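Local coordinates for cellulase IBT99 (Metagenomes, PDB 6WBT), which probably hydrolyses 6-phospho-alpha-glucosides as a family 4 glycosidase, binding NAD, a manganese ion and glucose 6-phosphate, at residues K92-D97 against N284-Q289; I100-G105 against D278-N283; V107-C112 against N264-Y269; A84-G89 against M121-P126. One frame throughout, in Å; residues are numbered along the deposited sequence.

Overall arrangement
From the N terminus, the loop after strand 81-84 opens interaction 4, which closes a short loop by reaching helix 114-136. Within that span the chain starts the other three contacts in turn: 92-97 and 100-105 on helix 90-103, then the loop 107-112. Their partners come back in reverse order, 264-269, 278-283 and 284-289, and interaction 3 is therefore nested inside interaction 2 and interaction 2 inside interaction 1. Interaction 4 crosses all three. The nested set joins the Rossmann-type part of the chain to the family 4 C-terminal domain. Interactions 1 and 3 both touch glucose 6-phosphate, and interactions 3 and 4 both touch NAD.

Interaction 1 of 4, residues K92-D97 against N284-Q289; sequences KMRVKD and NTRGMQ. With G6P (6-O-phosphono-alpha-D-glucopyranose), chain F.
The phosphate end of the glucose 6-phosphate pocket is built in part by Arg-94 of helix 90-103 and Arg-286 in the first turn of helix 286-291. Arg-94 is fully extended, with CG anti to the backbone N (chi1 177°), and its guanidinium passes Gly-287, whose CA lies over one face, 3.9 Å from NE. At the far end NH1 gives a nearly straight bond of 2.9 Å to G6P O2P. Arg-286 bends at chi2 instead and donates from NH2 to G6P O3P at 2.8 Å. The phosphorus lies at the edge of both guanidinium groups, in their planes, and its negative charge probably offsets the repulsion between the two arginines, with Arg-94 NH2 and Arg-286 NE 4.6 Å apart. Gln-289 OE1 takes a bond from Arg-286 NH1 at 3.2 Å, and Asp-241 adds a salt bridge to the same nitrogen. Away from the phosphate, Val-95 CG1 rests on the backbone, 3.4 Å from Gly-287 C, and meets CG of selenomethionine Met-288 at 3.8 Å. Having no side chain, Gly-287 probably helps the helices come this near. Thr-285 is the N-cap of its helix, and Glu-98, on helix 90-103, bonds to Thr-285 OG1 and Gly-287 N. Met-93 and Asp-97 face helix 114-136, while Arg-286 and Gln-289 lean on helix 242-249.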
# COMPACT_ATOMS: atom_id res chain seq x y z
N LYS A 92 5.84 42.30 -10.89
CA LYS A 92 6.48 42.49 -12.19
C LYS A 92 6.66 41.15 -12.91
O LYS A 92 6.38 41.05 -14.11
CB LYS A 92 7.82 43.19 -12.01
CG LYS A 92 8.90 42.75 -12.99
CD LYS A 92 10.29 43.03 -12.43
CE LYS A 92 11.37 42.34 -13.24
NZ LYS A 92 12.71 42.49 -12.62
N MSE A 93 7.10 40.13 -12.19
CA MSE A 93 7.32 38.82 -12.79
C MSE A 93 6.00 38.07 -12.98
O MSE A 93 5.92 37.16 -13.80
CB MSE A 93 8.28 37.99 -11.94
CG MSE A 93 9.73 38.39 -12.07
SE MSE A 93 10.33 38.35 -13.93
CE MSE A 93 9.82 36.53 -14.37
N ARG A 94 4.98 38.46 -12.22
CA ARG A 94 3.68 37.81 -12.35
C ARG A 94 3.04 38.13 -13.70
O ARG A 94 2.49 37.24 -14.35
CB ARG A 94 2.76 38.23 -11.21
CG ARG A 94 1.36 37.65 -11.32
CD ARG A 94 0.48 38.05 -10.15
NE ARG A 94 -0.87 37.52 -10.29
CZ ARG A 94 -1.83 37.65 -9.38
NH1 ARG A 94 -1.59 38.31 -8.26
NH2 ARG A 94 -3.02 37.13 -9.60
N VAL A 95 3.10 39.40 -14.13
CA VAL A 95 2.51 39.76 -15.41
C VAL A 95 3.32 39.17 -16.56
O VAL A 95 2.78 38.92 -17.64
CB VAL A 95 2.38 41.29 -15.53
CG1 VAL A 95 1.69 41.86 -14.31
CG2 VAL A 95 3.74 41.94 -15.74
N LYS A 96 4.62 38.93 -16.34
CA LYS A 96 5.43 38.32 -17.39
C LYS A 96 5.14 36.83 -17.52
O LYS A 96 5.21 36.28 -18.62
CB LYS A 96 6.91 38.56 -17.11
CG LYS A 96 7.81 38.23 -18.30
CD LYS A 96 7.38 39.00 -19.53
CE LYS A 96 8.20 38.61 -20.75
NZ LYS A 96 7.72 39.30 -21.98
N ASP A 97 4.80 36.17 -16.41
CA ASP A 97 4.39 34.77 -16.48
C ASP A 97 3.05 34.63 -17.19
O ASP A 97 2.87 33.72 -18.01
CB ASP A 97 4.32 34.16 -15.08
CG ASP A 97 5.66 34.18 -14.37
OD1 ASP A 97 6.67 34.57 -15.00
OD2 ASP A 97 5.71 33.82 -13.18
N ASN A 284 -3.86 42.90 -20.59
CA ASN A 284 -4.43 43.28 -19.29
C ASN A 284 -4.69 41.99 -18.52
O ASN A 284 -5.82 41.59 -18.24
CB ASN A 284 -5.71 44.10 -19.46
CG ASN A 284 -6.24 44.66 -18.14
OD1 ASN A 284 -7.21 44.15 -17.58
ND2 ASN A 284 -5.60 45.71 -17.65
N THR A 285 -3.61 41.31 -18.15
CA THR A 285 -3.70 40.10 -17.36
C THR A 285 -4.10 40.45 -15.93
O THR A 285 -4.17 41.61 -15.54
CB THR A 285 -2.38 39.34 -17.39
OG1 THR A 285 -1.35 40.17 -16.86
CG2 THR A 285 -2.03 38.96 -18.82
N ARG A 286 -4.36 39.40 -15.14
CA ARG A 286 -4.78 39.59 -13.76
C ARG A 286 -3.70 40.29 -12.94
O ARG A 286 -4.01 41.12 -12.07
CB ARG A 286 -5.14 38.24 -13.13
CG ARG A 286 -5.51 38.30 -11.66
CD ARG A 286 -6.65 39.28 -11.43
NE ARG A 286 -6.94 39.46 -10.01
CZ ARG A 286 -7.84 40.32 -9.53
NH1 ARG A 286 -8.53 41.09 -10.37
NH2 ARG A 286 -8.04 40.42 -8.23
N GLY A 287 -2.43 39.97 -13.20
CA GLY A 287 -1.36 40.66 -12.50
C GLY A 287 -1.32 42.14 -12.79
O GLY A 287 -1.00 42.95 -11.91
N MSE A 288 -1.65 42.52 -14.02
CA MSE A 288 -1.71 43.93 -14.40
C MSE A 288 -2.86 44.64 -13.70
O MSE A 288 -2.79 45.83 -13.40
CB MSE A 288 -1.85 44.07 -15.92
CG MSE A 288 -0.57 43.79 -16.69
SE MSE A 288 -0.86 43.83 -18.61
CE MSE A 288 0.98 44.16 -19.19
N GLN A 289 -3.94 43.89 -13.45
CA GLN A 289 -5.11 44.47 -12.80
C GLN A 289 -4.82 44.82 -11.34
O GLN A 289 -5.22 45.89 -10.86
CB GLN A 289 -6.30 43.52 -12.90
CG GLN A 289 -6.69 43.19 -14.33
CD GLN A 289 -7.70 42.06 -14.42
OE1 GLN A 289 -8.47 41.83 -13.49
NE2 GLN A 289 -7.69 41.35 -15.54
C1 G6P F . -7.30 33.82 -3.14
C2 G6P F . -6.32 32.74 -3.59
C3 G6P F . -4.94 33.32 -3.88
C4 G6P F . -5.06 34.52 -4.81
C5 G6P F . -6.05 35.52 -4.23
C6 G6P F . -6.19 36.78 -5.08
O1 G6P F . -6.89 34.33 -1.87
O2 G6P F . -6.21 31.74 -2.57
O3 G6P F . -4.11 32.33 -4.47
O4 G6P F . -3.78 35.15 -4.96
O5 G6P F . -7.32 34.88 -4.09
O6 G6P F . -5.25 36.78 -6.15
P G6P F . -4.98 38.13 -6.97
O1P G6P F . -4.86 37.68 -8.40
O2P G6P F . -3.71 38.69 -6.37
O3P G6P F . -6.20 38.97 -6.69

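Interaction 2 of 4, residues I100-G105 against D278-N283; sequences ICLKHG and DYMDIN
Leu-102 points toward the loop 278-283 and lies across Met-280 at about a right angle. Both its methyls reach Met-280 CB, but CD1 also sits against the backbone, 3.7 Å from both Asp-281 O and Ile-282 CA, and CD2 against the selenium of this selenomethionine, 4.1 Å from Met-280 SE. The Met-280 chain is extended beyond CG and leads away from the helix, leaving mainly its CB and SE in touch with the leucine. From the other end of the loop Ile-282 folds back: CG1 is anti to the backbone N (chi1 175°), and a turn at chi2 (66°) brings CD1 to 3.8 Å from Leu-102 CB. No hydrogen bond joins the two segments, and the contact is apolar packing near the surface. Two local motifs shape the backbones. Asp-281 OD1 accepts from Asn-283 N at 3.0 Å in an Asx turn, the donor lying above the carboxylate plane. Gly-105, with positive phi, is the C-prime residue of the Schellman motif that ends helix 90-103. Ile-100 in the last turn and His-104 just after it pack on helix 421-434, whereas the loop links helices 274-277 and 286-291 and stacks Tyr-279 on His-246 of helix 242-249.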
# COMPACT_ATOMS: atom_id res chain seq x y z
N ILE A 100 3.49 35.36 -21.06
CA ILE A 100 4.17 34.31 -21.81
C ILE A 100 3.22 33.14 -22.07
O ILE A 100 3.25 32.53 -23.14
CB ILE A 100 5.44 33.86 -21.06
CG1 ILE A 100 6.52 34.93 -21.18
CG2 ILE A 100 5.95 32.53 -21.59
CD1 ILE A 100 7.83 34.56 -20.51
N CYS A 101 2.37 32.82 -21.09
CA CYS A 101 1.41 31.73 -21.28
C CYS A 101 0.38 32.07 -22.34
O CYS A 101 0.11 31.26 -23.24
CB CYS A 101 0.73 31.40 -19.95
SG CYS A 101 1.84 30.78 -18.67
N LEU A 102 -0.21 33.27 -22.26
CA LEU A 102 -1.20 33.67 -23.26
C LEU A 102 -0.59 33.81 -24.64
O LEU A 102 -1.29 33.66 -25.65
CB LEU A 102 -1.87 34.97 -22.83
CG LEU A 102 -2.64 34.94 -21.51
CD1 LEU A 102 -3.28 36.29 -21.22
CD2 LEU A 102 -3.69 33.84 -21.52
N LYS A 103 0.71 34.10 -24.71
CA LYS A 103 1.40 34.13 -26.00
C LYS A 103 1.45 32.75 -26.65
O LYS A 103 1.54 32.66 -27.88
CB LYS A 103 2.82 34.68 -25.81
CG LYS A 103 3.59 34.90 -27.10
CD LYS A 103 4.73 33.90 -27.24
CE LYS A 103 5.53 34.16 -28.51
NZ LYS A 103 6.68 33.21 -28.63
N HIS A 104 1.37 31.68 -25.85
CA HIS A 104 1.34 30.32 -26.37
C HIS A 104 -0.05 29.70 -26.30
O HIS A 104 -0.18 28.48 -26.48
CB HIS A 104 2.34 29.45 -25.61
CG HIS A 104 3.77 29.81 -25.87
ND1 HIS A 104 4.51 29.26 -26.90
CD2 HIS A 104 4.61 30.66 -25.23
CE1 HIS A 104 5.73 29.77 -26.88
NE2 HIS A 104 5.81 30.62 -25.88
N GLY A 105 -1.08 30.50 -26.05
CA GLY A 105 -2.44 29.98 -26.01
C GLY A 105 -2.74 29.08 -24.83
O GLY A 105 -3.50 28.12 -24.97
N ASP A 278 -9.71 32.28 -23.79
CA ASP A 278 -10.53 33.25 -24.50
C ASP A 278 -10.96 34.40 -23.61
O ASP A 278 -11.14 35.53 -24.09
CB ASP A 278 -11.77 32.56 -25.09
CG ASP A 278 -11.42 31.56 -26.17
OD1 ASP A 278 -10.61 30.65 -25.91
OD2 ASP A 278 -11.96 31.69 -27.29
N TYR A 279 -11.12 34.15 -22.30
CA TYR A 279 -11.60 35.19 -21.39
C TYR A 279 -10.50 36.18 -21.02
O TYR A 279 -10.80 37.36 -20.77
CB TYR A 279 -12.18 34.55 -20.13
CG TYR A 279 -12.42 35.52 -19.00
CD1 TYR A 279 -13.48 36.42 -19.03
CD2 TYR A 279 -11.60 35.53 -17.88
CE1 TYR A 279 -13.71 37.30 -17.99
CE2 TYR A 279 -11.81 36.41 -16.84
CZ TYR A 279 -12.87 37.29 -16.90
OH TYR A 279 -13.09 38.17 -15.86
N MSE A 280 -9.25 35.74 -20.98
CA MSE A 280 -8.15 36.60 -20.54
C MSE A 280 -7.64 37.51 -21.66
O MSE A 280 -7.75 37.18 -22.84
CB MSE A 280 -7.00 35.76 -19.99
CG MSE A 280 -7.31 35.09 -18.67
SE MSE A 280 -5.82 34.04 -17.98
CE MSE A 280 -6.52 33.64 -16.21
N ASP A 281 -7.08 38.65 -21.27
CA ASP A 281 -6.51 39.61 -22.20
C ASP A 281 -5.00 39.61 -22.05
O ASP A 281 -4.48 39.73 -20.94
CB ASP A 281 -7.07 41.02 -21.94
CG ASP A 281 -6.84 41.96 -23.11
OD1 ASP A 281 -5.89 41.75 -23.88
OD2 ASP A 281 -7.63 42.93 -23.25
N ILE A 282 -4.30 39.47 -23.18
CA ILE A 282 -2.84 39.46 -23.16
C ILE A 282 -2.29 40.80 -22.68
O ILE A 282 -1.26 40.86 -22.01
CB ILE A 282 -2.29 39.08 -24.55
CG1 ILE A 282 -0.76 39.19 -24.58
CG2 ILE A 282 -2.92 39.94 -25.63
CD1 ILE A 282 -0.06 38.20 -23.68
N ASN A 283 -2.98 41.90 -23.00
CA ASN A 283 -2.52 43.23 -22.64
C ASN A 283 -3.11 43.74 -21.33
O ASN A 283 -2.88 44.90 -20.98
CB ASN A 283 -2.83 44.23 -23.76
CG ASN A 283 -2.20 43.84 -25.09
OD1 ASN A 283 -2.89 43.66 -26.09
ND2 ASN A 283 -0.87 43.72 -25.11

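Interaction 3 of 4, residues V107-C112 against N264-Y269; sequences VGQETC and NTYWQY. With G6P (6-O-phosphono-alpha-D-glucopyranose), chain F; NAD (nicotinamide-adenine-dinucleotide), chain G.
Gln-109 OE1, on a side chain that packs against two tyrosines, is gripped by Thr-111 twice: the backbone N donates at 2.6 Å from above the carbonyl plane, and OG1 at 3.2 Å in that plane, on a lone pair. Thr-111 OG1 also bonds to His-201, a manganese ligand. Gln-109 CG lies over the face of Tyr-269 in a CH-pi contact, 3.6 Å from the ring centroid; the bend at chi2 (-87°) turns CD toward Tyr-266, and NE2 comes up to the edge of that ring with the amide plane turned 80° from it. An alanine here would probably leave the Tyr-269 face without this cover and the Thr-111 amide without its acceptor. The loop 107-112 lines the glucose 6-phosphate and NAD pocket, with the turn at 264-267 across from it: Tyr-266 OH takes a bond from G6P O3 at 3.2 Å, and its ring stacks on His-201. Glu-110 OE1 accepts from G6P O4 at 2.8 Å, and OE2 from NAD O2D at 3.2 Å. Cys-112 SG meets Tyr-266 obliquely, 4.6 Å from the ring centroid, and Val-107 CG1 packs beside Tyr-269 CD2.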
# COMPACT_ATOMS: atom_id res chain seq x y z
N VAL A 107 -3.46 28.87 -20.32
CA VAL A 107 -4.01 29.62 -19.20
C VAL A 107 -2.87 30.26 -18.41
O VAL A 107 -2.03 29.56 -17.83
CB VAL A 107 -4.87 28.72 -18.30
CG1 VAL A 107 -5.26 29.45 -17.03
CG2 VAL A 107 -6.10 28.25 -19.05
N GLY A 108 -2.84 31.59 -18.39
CA GLY A 108 -1.86 32.31 -17.61
C GLY A 108 -2.40 32.76 -16.27
O GLY A 108 -3.00 33.83 -16.16
N GLN A 109 -2.21 31.94 -15.25
CA GLN A 109 -2.73 32.20 -13.92
C GLN A 109 -1.58 32.35 -12.93
O GLN A 109 -0.44 31.96 -13.21
CB GLN A 109 -3.68 31.09 -13.47
CG GLN A 109 -4.85 31.56 -12.61
CD GLN A 109 -4.52 31.62 -11.13
OE1 GLN A 109 -3.65 30.90 -10.65
NE2 GLN A 109 -5.21 32.49 -10.41
N GLU A 110 -1.89 32.93 -11.77
CA GLU A 110 -0.88 33.17 -10.75
C GLU A 110 -0.29 31.85 -10.24
O GLU A 110 0.93 31.70 -10.16
CB GLU A 110 -1.49 33.96 -9.59
CG GLU A 110 -0.52 34.25 -8.46
CD GLU A 110 -1.22 34.58 -7.16
OE1 GLU A 110 -2.15 33.84 -6.78
OE2 GLU A 110 -0.85 35.59 -6.52
N THR A 111 -1.15 30.89 -9.90
CA THR A 111 -0.71 29.65 -9.27
C THR A 111 -1.10 28.40 -10.04
O THR A 111 -0.78 27.29 -9.59
CB THR A 111 -1.27 29.56 -7.85
OG1 THR A 111 -2.71 29.55 -7.90
CG2 THR A 111 -0.81 30.74 -7.02
N CYS A 112 -1.78 28.53 -11.18
CA CYS A 112 -2.22 27.38 -11.96
C CYS A 112 -1.65 27.46 -13.38
O CYS A 112 -1.56 28.55 -13.96
CB CYS A 112 -3.74 27.29 -12.01
SG CYS A 112 -4.52 27.00 -10.41
N ASN A 264 -13.69 23.12 -5.81
CA ASN A 264 -12.86 24.28 -5.53
C ASN A 264 -12.91 25.24 -6.70
O ASN A 264 -13.09 24.84 -7.86
CB ASN A 264 -11.42 23.85 -5.25
CG ASN A 264 -10.56 24.98 -4.71
OD1 ASN A 264 -10.48 26.06 -5.30
ND2 ASN A 264 -9.91 24.74 -3.57
N THR A 265 -12.75 26.53 -6.40
CA THR A 265 -12.89 27.56 -7.42
C THR A 265 -11.85 27.40 -8.53
O THR A 265 -12.16 27.60 -9.71
CB THR A 265 -12.79 28.94 -6.77
OG1 THR A 265 -14.04 29.28 -6.17
CG2 THR A 265 -12.41 30.00 -7.78
N TYR A 266 -10.64 26.99 -8.18
CA TYR A 266 -9.54 26.95 -9.14
C TYR A 266 -9.65 25.81 -10.15
O TYR A 266 -8.78 25.71 -11.02
CB TYR A 266 -8.20 26.86 -8.40
CG TYR A 266 -7.66 28.20 -7.98
CD1 TYR A 266 -6.86 28.94 -8.84
CD2 TYR A 266 -7.95 28.73 -6.73
CE1 TYR A 266 -6.36 30.17 -8.46
CE2 TYR A 266 -7.45 29.96 -6.35
CZ TYR A 266 -6.66 30.68 -7.22
OH TYR A 266 -6.16 31.91 -6.84
N TRP A 267 -10.68 24.96 -10.07
CA TRP A 267 -10.92 24.01 -11.15
C TRP A 267 -11.34 24.70 -12.45
O TRP A 267 -11.42 24.04 -13.49
CB TRP A 267 -11.99 22.99 -10.74
CG TRP A 267 -11.49 21.97 -9.78
CD1 TRP A 267 -11.72 21.92 -8.44
CD2 TRP A 267 -10.65 20.84 -10.08
NE1 TRP A 267 -11.09 20.83 -7.89
CE2 TRP A 267 -10.43 20.15 -8.88
CE3 TRP A 267 -10.08 20.35 -11.26
CZ2 TRP A 267 -9.65 19.00 -8.81
CZ3 TRP A 267 -9.31 19.20 -11.19
CH2 TRP A 267 -9.11 18.54 -9.98
N GLN A 268 -11.60 26.01 -12.39
CA GLN A 268 -11.95 26.77 -13.59
C GLN A 268 -10.85 26.71 -14.64
O GLN A 268 -11.13 26.75 -15.84
CB GLN A 268 -12.24 28.21 -13.18
CG GLN A 268 -12.62 29.14 -14.31
CD GLN A 268 -12.49 30.60 -13.91
OE1 GLN A 268 -13.17 31.47 -14.46
NE2 GLN A 268 -11.62 30.87 -12.96
N TYR A 269 -9.59 26.62 -14.21
CA TYR A 269 -8.46 26.65 -15.14
C TYR A 269 -8.01 25.27 -15.59
O TYR A 269 -7.40 25.16 -16.66
CB TYR A 269 -7.28 27.39 -14.51
CG TYR A 269 -7.66 28.71 -13.86
CD1 TYR A 269 -7.68 28.85 -12.48
CD2 TYR A 269 -8.02 29.80 -14.64
CE1 TYR A 269 -8.04 30.04 -11.89
CE2 TYR A 269 -8.38 31.00 -14.05
CZ TYR A 269 -8.38 31.12 -12.68
OH TYR A 269 -8.74 32.31 -12.09
C1 G6P F . -7.30 33.82 -3.14
C2 G6P F . -6.32 32.74 -3.59
C3 G6P F . -4.94 33.32 -3.88
C4 G6P F . -5.06 34.52 -4.81
C5 G6P F . -6.05 35.52 -4.23
C6 G6P F . -6.19 36.78 -5.08
O1 G6P F . -6.89 34.33 -1.87
O2 G6P F . -6.21 31.74 -2.57
O3 G6P F . -4.11 32.33 -4.47
O4 G6P F . -3.78 35.15 -4.96
O5 G6P F . -7.32 34.88 -4.09
O6 G6P F . -5.25 36.78 -6.15
P G6P F . -4.98 38.13 -6.97
O1P G6P F . -4.86 37.68 -8.40
O2P G6P F . -3.71 38.69 -6.37
O3P G6P F . -6.20 38.97 -6.69
PA NAD G . 3.43 41.93 -3.37
O1A NAD G . 4.23 41.71 -4.61
O2A NAD G . 2.56 43.14 -3.30
O5B NAD G . 4.42 41.91 -2.10
C5B NAD G . 5.29 40.76 -1.89
C4B NAD G . 6.44 41.17 -1.01
O4B NAD G . 7.35 40.05 -0.83
C3B NAD G . 7.32 42.32 -1.53
O3B NAD G . 7.51 43.28 -0.50
C2B NAD G . 8.64 41.63 -1.87
O2B NAD G . 9.76 42.48 -1.86
C1B NAD G . 8.66 40.56 -0.79
N9A NAD G . 9.61 39.48 -1.03
C8A NAD G . 9.93 38.93 -2.25
N7A NAD G . 10.82 37.97 -2.16
C5A NAD G . 11.12 37.89 -0.81
C6A NAD G . 12.00 37.07 -0.08
N6A NAD G . 12.77 36.14 -0.64
N1A NAD G . 12.06 37.25 1.26
C2A NAD G . 11.27 38.18 1.81
N3A NAD G . 10.41 39.01 1.23
C4A NAD G . 10.38 38.81 -0.10
O3 NAD G . 2.53 40.63 -3.10
PN NAD G . 1.00 40.46 -2.65
O1N NAD G . 0.75 41.27 -1.42
O2N NAD G . 0.12 40.68 -3.84
O5D NAD G . 0.99 38.90 -2.27
C5D NAD G . 1.97 38.44 -1.31
C4D NAD G . 1.97 36.93 -1.29
O4D NAD G . 0.75 36.46 -0.68
C3D NAD G . 2.02 36.24 -2.67
O3D NAD G . 2.95 35.18 -2.64
C2D NAD G . 0.58 35.72 -2.78
O2D NAD G . 0.40 34.68 -3.73
C1D NAD G . 0.33 35.28 -1.35
N1N NAD G . -1.11 35.05 -1.06
C2N NAD G . -1.58 33.78 -0.92
C3N NAD G . -2.93 33.54 -0.68
C7N NAD G . -3.37 32.11 -0.48
O7N NAD G . -4.47 31.76 -0.89
N7N NAD G . -2.55 31.30 0.17
C4N NAD G . -3.80 34.62 -0.62
C5N NAD G . -3.31 35.90 -0.73
C6N NAD G . -1.96 36.10 -0.95

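Interaction 4 of 4, residues A84-G89 against M121-P126; sequences AQMRVG and MRTIYP. With NAD (nicotinamide-adenine-dinucleotide), chain G.
The loop 84-89 leaves strand 81-84 and runs beside helix 114-136, closest at Val-88 and Thr-123, whose CA atoms are 5.9 Å apart. Arg-122 bends at chi3 (-60°) and donates from NE to Val-88 O at 3.2 Å, the donor standing above the carbonyl plane; its other nitrogens hold Asp-97 and Asn-435. Val-88 CG2 packs across Pro-126, 3.9 Å from its CB. Selenomethionine Met-86 puts SE 4.2 Å from Pro-126 CB, and its own CB lies 3.7 Å from NAD C4A in the adenine. Arg-87 points away from the helix, toward the cofactor: NE donates to NAD O3 at 3.0 Å (168°), NH2 to NAD O2N at 2.9 Å, and NH1 pairs with Glu-110. An alanine in place of Arg-87 would probably leave the NAD pyrophosphate without these donors and cost Glu-110 this salt bridge. Binding of the dinucleotide by loops at the C-terminal ends of parallel strands is the hallmark of the Rossmann fold, and here the loop after strand 81-84 does so, with the adenine N6A beside Pro-126.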
# COMPACT_ATOMS: atom_id res chain seq x y z
N ALA A 84 4.75 34.35 6.69
CA ALA A 84 5.36 34.54 5.39
C ALA A 84 4.31 34.92 4.35
O ALA A 84 3.28 34.25 4.23
CB ALA A 84 6.10 33.27 4.95
N GLN A 85 4.58 35.99 3.61
CA GLN A 85 3.71 36.41 2.52
C GLN A 85 4.56 37.00 1.40
O GLN A 85 4.28 38.07 0.86
CB GLN A 85 2.66 37.41 3.02
CG GLN A 85 3.22 38.61 3.77
CD GLN A 85 2.14 39.57 4.22
OE1 GLN A 85 0.97 39.19 4.35
NE2 GLN A 85 2.52 40.81 4.46
N MSE A 86 5.63 36.29 1.04
CA MSE A 86 6.54 36.75 0.00
C MSE A 86 5.98 36.49 -1.39
O MSE A 86 5.14 35.61 -1.59
CB MSE A 86 7.90 36.06 0.14
CG MSE A 86 7.87 34.57 -0.17
SE MSE A 86 9.62 33.72 -0.04
CE MSE A 86 9.96 34.01 1.86
N ARG A 87 6.43 37.29 -2.36
CA ARG A 87 6.13 37.09 -3.77
C ARG A 87 7.45 37.28 -4.52
O ARG A 87 7.79 38.39 -4.92
CB ARG A 87 5.06 38.05 -4.27
CG ARG A 87 4.68 37.84 -5.73
CD ARG A 87 3.72 38.91 -6.23
NE ARG A 87 2.44 38.88 -5.53
CZ ARG A 87 1.40 38.15 -5.92
NH1 ARG A 87 1.49 37.38 -7.00
NH2 ARG A 87 0.27 38.18 -5.23
N VAL A 88 8.20 36.18 -4.68
CA VAL A 88 9.49 36.25 -5.35
C VAL A 88 9.29 36.73 -6.78
O VAL A 88 8.47 36.19 -7.53
CB VAL A 88 10.19 34.88 -5.31
CG1 VAL A 88 11.54 34.97 -6.00
CG2 VAL A 88 10.34 34.41 -3.88
N GLY A 89 10.04 37.77 -7.16
CA GLY A 89 9.86 38.42 -8.43
C GLY A 89 8.84 39.54 -8.43
O GLY A 89 8.81 40.33 -9.38
N MSE A 121 8.86 27.71 -8.92
CA MSE A 121 10.31 27.49 -8.93
C MSE A 121 11.08 28.72 -8.45
O MSE A 121 12.21 28.61 -7.99
CB MSE A 121 10.79 27.08 -10.32
CG MSE A 121 10.33 25.69 -10.75
SE MSE A 121 11.58 24.85 -11.99
CE MSE A 121 13.16 24.82 -10.84
N ARG A 122 10.45 29.89 -8.56
CA ARG A 122 11.05 31.10 -7.99
C ARG A 122 10.97 31.11 -6.47
O ARG A 122 11.79 31.78 -5.83
CB ARG A 122 10.36 32.35 -8.54
CG ARG A 122 10.70 32.69 -9.98
CD ARG A 122 10.31 34.13 -10.30
NE ARG A 122 8.88 34.36 -10.11
CZ ARG A 122 7.98 34.27 -11.07
NH1 ARG A 122 8.35 33.93 -12.30
NH2 ARG A 122 6.70 34.50 -10.81
N THR A 123 10.03 30.38 -5.89
CA THR A 123 9.75 30.45 -4.46
C THR A 123 10.36 29.30 -3.66
O THR A 123 10.43 29.40 -2.43
CB THR A 123 8.23 30.49 -4.22
OG1 THR A 123 7.61 31.27 -5.25
CG2 THR A 123 7.90 31.11 -2.87
N ILE A 124 10.80 28.23 -4.32
CA ILE A 124 11.26 27.04 -3.61
C ILE A 124 12.44 27.37 -2.70
O ILE A 124 12.36 27.26 -1.48
CB ILE A 124 11.61 25.91 -4.60
CG1 ILE A 124 10.34 25.41 -5.30
CG2 ILE A 124 12.31 24.77 -3.88
CD1 ILE A 124 10.59 24.29 -6.28
N TYR A 125 13.56 27.78 -3.30
CA TYR A 125 14.78 28.02 -2.53
C TYR A 125 14.69 29.25 -1.63
O TYR A 125 15.21 29.21 -0.50
CB TYR A 125 15.99 28.12 -3.47
CG TYR A 125 16.47 26.78 -3.96
CD1 TYR A 125 17.02 25.85 -3.08
CD2 TYR A 125 16.38 26.43 -5.30
CE1 TYR A 125 17.46 24.62 -3.52
CE2 TYR A 125 16.83 25.20 -5.75
CZ TYR A 125 17.36 24.30 -4.85
OH TYR A 125 17.81 23.07 -5.30
N PRO A 126 14.09 30.36 -2.06
CA PRO A 126 13.88 31.47 -1.11
C PRO A 126 13.07 31.07 0.12
O PRO A 126 13.31 31.61 1.21
CB PRO A 126 13.15 32.52 -1.95
CG PRO A 126 13.66 32.29 -3.32
CD PRO A 126 13.80 30.80 -3.44
PA NAD G . 3.43 41.93 -3.37
O1A NAD G . 4.23 41.71 -4.61
O2A NAD G . 2.56 43.14 -3.30
O5B NAD G . 4.42 41.91 -2.10
C5B NAD G . 5.29 40.76 -1.89
C4B NAD G . 6.44 41.17 -1.01
O4B NAD G . 7.35 40.05 -0.83
C3B NAD G . 7.32 42.32 -1.53
O3B NAD G . 7.51 43.28 -0.50
C2B NAD G . 8.64 41.63 -1.87
O2B NAD G . 9.76 42.48 -1.86
C1B NAD G . 8.66 40.56 -0.79
N9A NAD G . 9.61 39.48 -1.03
C8A NAD G . 9.93 38.93 -2.25
N7A NAD G . 10.82 37.97 -2.16
C5A NAD G . 11.12 37.89 -0.81
C6A NAD G . 12.00 37.07 -0.08
N6A NAD G . 12.77 36.14 -0.64
N1A NAD G . 12.06 37.25 1.26
C2A NAD G . 11.27 38.18 1.81
N3A NAD G . 10.41 39.01 1.23
C4A NAD G . 10.38 38.81 -0.10
O3 NAD G . 2.53 40.63 -3.10
PN NAD G . 1.00 40.46 -2.65
O1N NAD G . 0.75 41.27 -1.42
O2N NAD G . 0.12 40.68 -3.84
O5D NAD G . 0.99 38.90 -2.27
C5D NAD G . 1.97 38.44 -1.31
C4D NAD G . 1.97 36.93 -1.29
O4D NAD G . 0.75 36.46 -0.68
C3D NAD G . 2.02 36.24 -2.67
O3D NAD G . 2.95 35.18 -2.64
C2D NAD G . 0.58 35.72 -2.78
O2D NAD G . 0.40 34.68 -3.73
C1D NAD G . 0.33 35.28 -1.35
N1N NAD G . -1.11 35.05 -1.06
C2N NAD G . -1.58 33.78 -0.92
C3N NAD G . -2.93 33.54 -0.68
C7N NAD G . -3.37 32.11 -0.48
O7N NAD G . -4.47 31.76 -0.89
N7N NAD G . -2.55 31.30 0.17
C4N NAD G . -3.80 34.62 -0.62
C5N NAD G . -3.31 35.90 -0.73
C6N NAD G . -1.96 36.10 -0.95